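Local coordinates for putative DNA-binding protein (Ralstonia eutropha, PDB 2OBP) that probably binds DNA through a winged helix-turn-helix domain, with a target that remains unknown, at residues Q59-E71 and H77-A89. Residues are numbered along the deposited sequence; the frame is centred on the assembly and turned at random. Where two conformers were deposited one is given.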
loop_
_atom_site.group_PDB
_atom_site.type_symbol
_atom_site.label_atom_id
_atom_site.label_comp_id
_atom_site.label_asym_id
_atom_site.label_seq_id
_atom_site.Cartn_x
_atom_site.Cartn_y
_atom_site.Cartn_z
ATOM N N GLN A 59 -9.429 2.405 -1.024
ATOM C CA GLN A 59 -9.467 3.241 -2.219
ATOM C C GLN A 59 -8.465 2.787 -3.273
ATOM O O GLN A 59 -8.775 2.800 -4.465
ATOM C CB GLN A 59 -9.206 4.704 -1.833
ATOM C CG GLN A 59 -10.365 5.323 -1.030
ATOM C CD GLN A 59 -10.062 6.701 -0.456
ATOM O OE1 GLN A 59 -8.888 7.048 -0.269
ATOM N NE2 GLN A 59 -11.119 7.503 -0.205
ATOM N N LEU A 60 -7.251 2.430 -2.857
ATOM C CA LEU A 60 -6.265 1.910 -3.827
ATOM C C LEU A 60 -6.653 0.555 -4.411
ATOM O O LEU A 60 -6.335 0.271 -5.590
ATOM C CB LEU A 60 -4.850 1.842 -3.214
ATOM C CG LEU A 60 -4.259 3.213 -2.857
ATOM C CD1 LEU A 60 -2.913 3.010 -2.131
ATOM C CD2 LEU A 60 -4.136 4.098 -4.132
ATOM N N GLN A 61 -7.294 -0.295 -3.595
ATOM C CA GLN A 61 -7.794 -1.590 -4.050
ATOM C C GLN A 61 -8.915 -1.376 -5.080
ATOM O O GLN A 61 -8.945 -1.989 -6.148
ATOM C CB GLN A 61 -8.271 -2.406 -2.825
ATOM C CG GLN A 61 -8.451 -3.894 -3.029
ATOM C CD GLN A 61 -9.185 -4.548 -1.884
ATOM O OE1 GLN A 61 -10.001 -3.928 -1.227
ATOM N NE2 GLN A 61 -8.890 -5.821 -1.636
ATOM N N ALA A 62 -9.833 -0.459 -4.778
ATOM C CA ALA A 62 -10.883 -0.092 -5.726
ATOM C C ALA A 62 -10.360 0.378 -7.053
ATOM O O ALA A 62 -10.898 0.030 -8.142
ATOM C CB ALA A 62 -11.743 0.992 -5.085
ATOM N N ALA A 63 -9.250 1.090 -7.004
ATOM C CA ALA A 63 -8.627 1.635 -8.192
ATOM C C ALA A 63 -7.776 0.628 -8.980
ATOM O O ALA A 63 -7.286 0.942 -10.056
ATOM C CB ALA A 63 -7.713 2.861 -7.806
ATOM N N GLY A 64 -7.602 -0.569 -8.453
ATOM C CA GLY A 64 -6.814 -1.605 -9.113
ATOM C C GLY A 64 -5.298 -1.487 -8.919
ATOM O O GLY A 64 -4.549 -2.227 -9.596
ATOM N N LEU A 65 -4.880 -0.624 -7.983
ATOM C CA LEU A 65 -3.470 -0.303 -7.759
ATOM C C LEU A 65 -2.844 -1.088 -6.590
ATOM O O LEU A 65 -1.629 -1.159 -6.499
ATOM C CB LEU A 65 -3.229 1.200 -7.549
ATOM C CG LEU A 65 -3.720 2.117 -8.684
ATOM C CD1 LEU A 65 -3.437 3.604 -8.437
ATOM C CD2 LEU A 65 -3.076 1.650 -10.031
ATOM N N ALA A 66 -3.679 -1.639 -5.702
ATOM C CA ALA A 66 -3.160 -2.362 -4.551
ATOM C C ALA A 66 -3.977 -3.606 -4.353
ATOM O O ALA A 66 -5.158 -3.640 -4.680
ATOM C CB ALA A 66 -3.209 -1.516 -3.271
ATOM N N ASP A 67 -3.307 -4.642 -3.862
ATOM C CA ASP A 67 -3.911 -5.894 -3.428
ATOM C C ASP A 67 -3.926 -5.842 -1.930
ATOM O O ASP A 67 -2.927 -5.495 -1.299
ATOM C CB ASP A 67 -3.036 -7.053 -3.873
ATOM C CG ASP A 67 -3.680 -8.422 -3.647
ATOM O OD1 ASP A 67 -4.801 -8.539 -3.105
ATOM O OD2 ASP A 67 -3.080 -9.403 -4.087
ATOM N N VAL A 68 -5.087 -6.081 -1.351
ATOM C CA VAL A 68 -5.198 -6.081 0.112
ATOM C C VAL A 68 -5.694 -7.473 0.432
ATOM O O VAL A 68 -6.796 -7.848 0.037
ATOM C CB VAL A 68 -6.176 -4.973 0.613
ATOM C CG1 VAL A 68 -6.206 -4.937 2.169
ATOM C CG2 VAL A 68 -5.745 -3.592 -0.022
ATOM N N SER A 69 -4.885 -8.253 1.162
ATOM C CA SER A 69 -5.203 -9.655 1.464
ATOM C C SER A 69 -5.376 -9.817 2.979
ATOM O O SER A 69 -4.408 -9.719 3.719
ATOM C CB SER A 69 -4.084 -10.594 0.977
ATOM O OG SER A 69 -4.021 -10.704 -0.450
ATOM N N VAL A 70 -6.600 -10.082 3.420
ATOM C CA VAL A 70 -6.908 -10.294 4.844
ATOM C C VAL A 70 -7.507 -11.695 5.099
ATOM O O VAL A 70 -8.131 -12.322 4.217
ATOM C CB VAL A 70 -7.829 -9.171 5.395
ATOM C CG1 VAL A 70 -7.128 -7.760 5.248
ATOM C CG2 VAL A 70 -9.230 -9.228 4.677
ATOM N N GLU A 71 -7.294 -12.189 6.308
ATOM C CA GLU A 71 -7.821 -13.459 6.777
ATOM C C GLU A 71 -9.064 -13.191 7.608
ATOM O O GLU A 71 -9.495 -12.047 7.733
ATOM C CB GLU A 71 -6.758 -14.182 7.637
ATOM C CG GLU A 71 -5.573 -14.669 6.810
ATOM C CD GLU A 71 -4.793 -15.773 7.504
ATOM O OE1 GLU A 71 -3.979 -15.473 8.408
ATOM O OE2 GLU A 71 -5.018 -16.950 7.154
ATOM N N HIS A 77 -2.050 -8.319 4.834
ATOM C CA HIS A 77 -0.948 -7.616 4.203
ATOM C C HIS A 77 -1.467 -6.899 2.943
ATOM O O HIS A 77 -2.590 -7.154 2.505
ATOM C CB HIS A 77 0.217 -8.565 3.838
ATOM C CG HIS A 77 -0.194 -9.762 3.044
ATOM N ND1 HIS A 77 -0.388 -9.727 1.675
ATOM C CD2 HIS A 77 -0.442 -11.031 3.434
ATOM C CE1 HIS A 77 -0.719 -10.942 1.260
ATOM N NE2 HIS A 77 -0.793 -11.738 2.305
ATOM N N ALA A 78 -0.638 -6.054 2.385
ATOM C CA ALA A 78 -1.003 -5.342 1.168
ATOM C C ALA A 78 0.253 -5.054 0.362
ATOM O O ALA A 78 1.374 -5.022 0.876
ATOM C CB ALA A 78 -1.722 -4.027 1.526
ATOM N N SER A 79 0.036 -4.838 -0.913
ATOM C CA SER A 79 1.118 -4.642 -1.878
ATOM C C SER A 79 0.532 -3.951 -3.122
ATOM O O SER A 79 -0.682 -3.971 -3.313
ATOM C CB SER A 79 1.785 -5.946 -2.305
ATOM O OG SER A 79 0.862 -6.940 -2.689
ATOM N N LEU A 80 1.407 -3.422 -3.961
ATOM C CA LEU A 80 0.974 -2.904 -5.261
ATOM C C LEU A 80 0.691 -4.064 -6.198
ATOM O O LEU A 80 1.425 -5.069 -6.188
ATOM C CB LEU A 80 1.992 -1.972 -5.847
ATOM C CG LEU A 80 2.333 -0.732 -5.053
ATOM C CD1 LEU A 80 3.515 0.022 -5.654
ATOM C CD2 LEU A 80 1.122 0.161 -4.856
ATOM N N THR A 81 -0.356 -3.910 -7.013
ATOM C CA THR A 81 -0.612 -4.797 -8.113
ATOM C C THR A 81 0.475 -4.546 -9.174
ATOM O O THR A 81 1.265 -3.603 -9.072
ATOM C CB THR A 81 -1.963 -4.497 -8.735
ATOM O OG1 THR A 81 -2.003 -3.105 -9.095
ATOM C CG2 THR A 81 -3.121 -4.796 -7.690
ATOM N N GLN A 82 0.507 -5.350 -10.233
ATOM C CA GLN A 82 1.447 -5.075 -11.307
ATOM C C GLN A 82 1.202 -3.660 -11.873
ATOM O O GLN A 82 2.135 -2.922 -12.127
ATOM C CB GLN A 82 1.345 -6.134 -12.409
ATOM C CG GLN A 82 2.358 -5.947 -13.547
ATOM N N GLU A 83 -0.056 -3.284 -12.004
ATOM C CA GLU A 83 -0.423 -1.921 -12.427
ATOM C C GLU A 83 0.080 -0.852 -11.495
ATOM O O GLU A 83 0.652 0.145 -11.915
ATOM C CB GLU A 83 -1.932 -1.763 -12.571
ATOM C CG GLU A 83 -2.502 -2.458 -13.759
ATOM C CD GLU A 83 -2.633 -3.951 -13.601
ATOM O OE1 GLU A 83 -2.561 -4.503 -12.480
ATOM O OE2 GLU A 83 -2.792 -4.598 -14.635
ATOM N N GLY A 84 -0.164 -1.033 -10.202
ATOM C CA GLY A 84 0.304 -0.056 -9.259
ATOM C C GLY A 84 1.820 0.069 -9.215
ATOM O O GLY A 84 2.340 1.158 -8.984
ATOM N N ALA A 85 2.519 -1.053 -9.312
ATOM C CA ALA A 85 3.985 -1.076 -9.183
ATOM C C ALA A 85 4.607 -0.350 -10.326
ATOM O O ALA A 85 5.567 0.436 -10.123
ATOM C CB ALA A 85 4.512 -2.499 -9.144
ATOM N N ALA A 86 4.122 -0.634 -11.529
ATOM C CA ALA A 86 4.658 0.022 -12.720
ATOM C C ALA A 86 4.367 1.508 -12.691
ATOM O O ALA A 86 5.238 2.298 -13.069
ATOM C CB ALA A 86 4.148 -0.636 -14.086
ATOM N N LEU A 87 3.161 1.902 -12.266
ATOM C CA LEU A 87 2.803 3.330 -12.185
ATOM C C LEU A 87 3.601 4.046 -11.104
ATOM O O LEU A 87 4.084 5.149 -11.322
ATOM C CB LEU A 87 1.301 3.525 -12.002
ATOM C CG LEU A 87 0.884 4.978 -11.867
ATOM C CD1 LEU A 87 0.974 5.715 -13.212
ATOM C CD2 LEU A 87 -0.536 5.066 -11.286
ATOM N N ALA A 88 3.771 3.404 -9.955
ATOM C CA ALA A 88 4.501 4.021 -8.856
ATOM C C ALA A 88 5.951 4.385 -9.219
ATOM O O ALA A 88 6.445 5.442 -8.831
ATOM C CB ALA A 88 4.459 3.113 -7.627
ATOM N N ALA A 89 6.580 3.540 -10.015
ATOM C CA ALA A 89 7.939 3.776 -10.532
ATOM C C ALA A 89 8.048 5.028 -11.421
ATOM O O ALA A 89 9.096 5.679 -11.503
ATOM C CB ALA A 89 8.422 2.538 -11.309
HETATM O O HOH W 1 -5.099 -4.172 -11.276
#
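Strands 66-70 and 77-80 run antiparallel, at 166° and 4.5 Å between axes, as the beta hairpin that forms the wing of a winged helix-turn-helix domain. Asp67 and Ser79 form one hydrogen-bonded pair: Asp67 N gives to Ser79 O at 2.8 Å, and Ser79 N returns a bond to Asp67 O. Ser69 and His77 form the next such pair. The side chains of these four residues share one face of the hairpin. There the His77 ring folds back over Ser69, and Ser69 CB lies over one ring face, 3.4 Å from His77 CE1. A chi1 of 52° holds the ring above the strand pair, and Ser69 O lies on that same side of the ring, over its centre.

The other face carries Val68 and Ala78. Val68 CG2 packs on Ala78 CB, and both residues rest on Leu57 of helix 50-62. The backbone of Trp37 hydrogen-bonds that of Ala78 and so adds a link to the hairpin's outer edge.

Where helix 50-62 ends, Gly64 closes a Schellman motif and the chain turns into the first strand. Leu65 O accepts a hydrogen bond from Thr81 N at 3.1 Å, from well above its carbonyl plane. Gly84 CA also lies against this oxygen, and the lack of a side chain permits the close approach. Leu65 reaches on along helix 82-91, where its CD1 meets Leu87 CD2.

Thr81 is the N-cap of that helix. Its OG1 accepts a hydrogen bond from Gly84 N at 3.0 Å and donates to Gly64 O at 2.7 Å. A water also donates to Gly64 O, and its second bond goes to Glu83 OE1 at 2.8 Å.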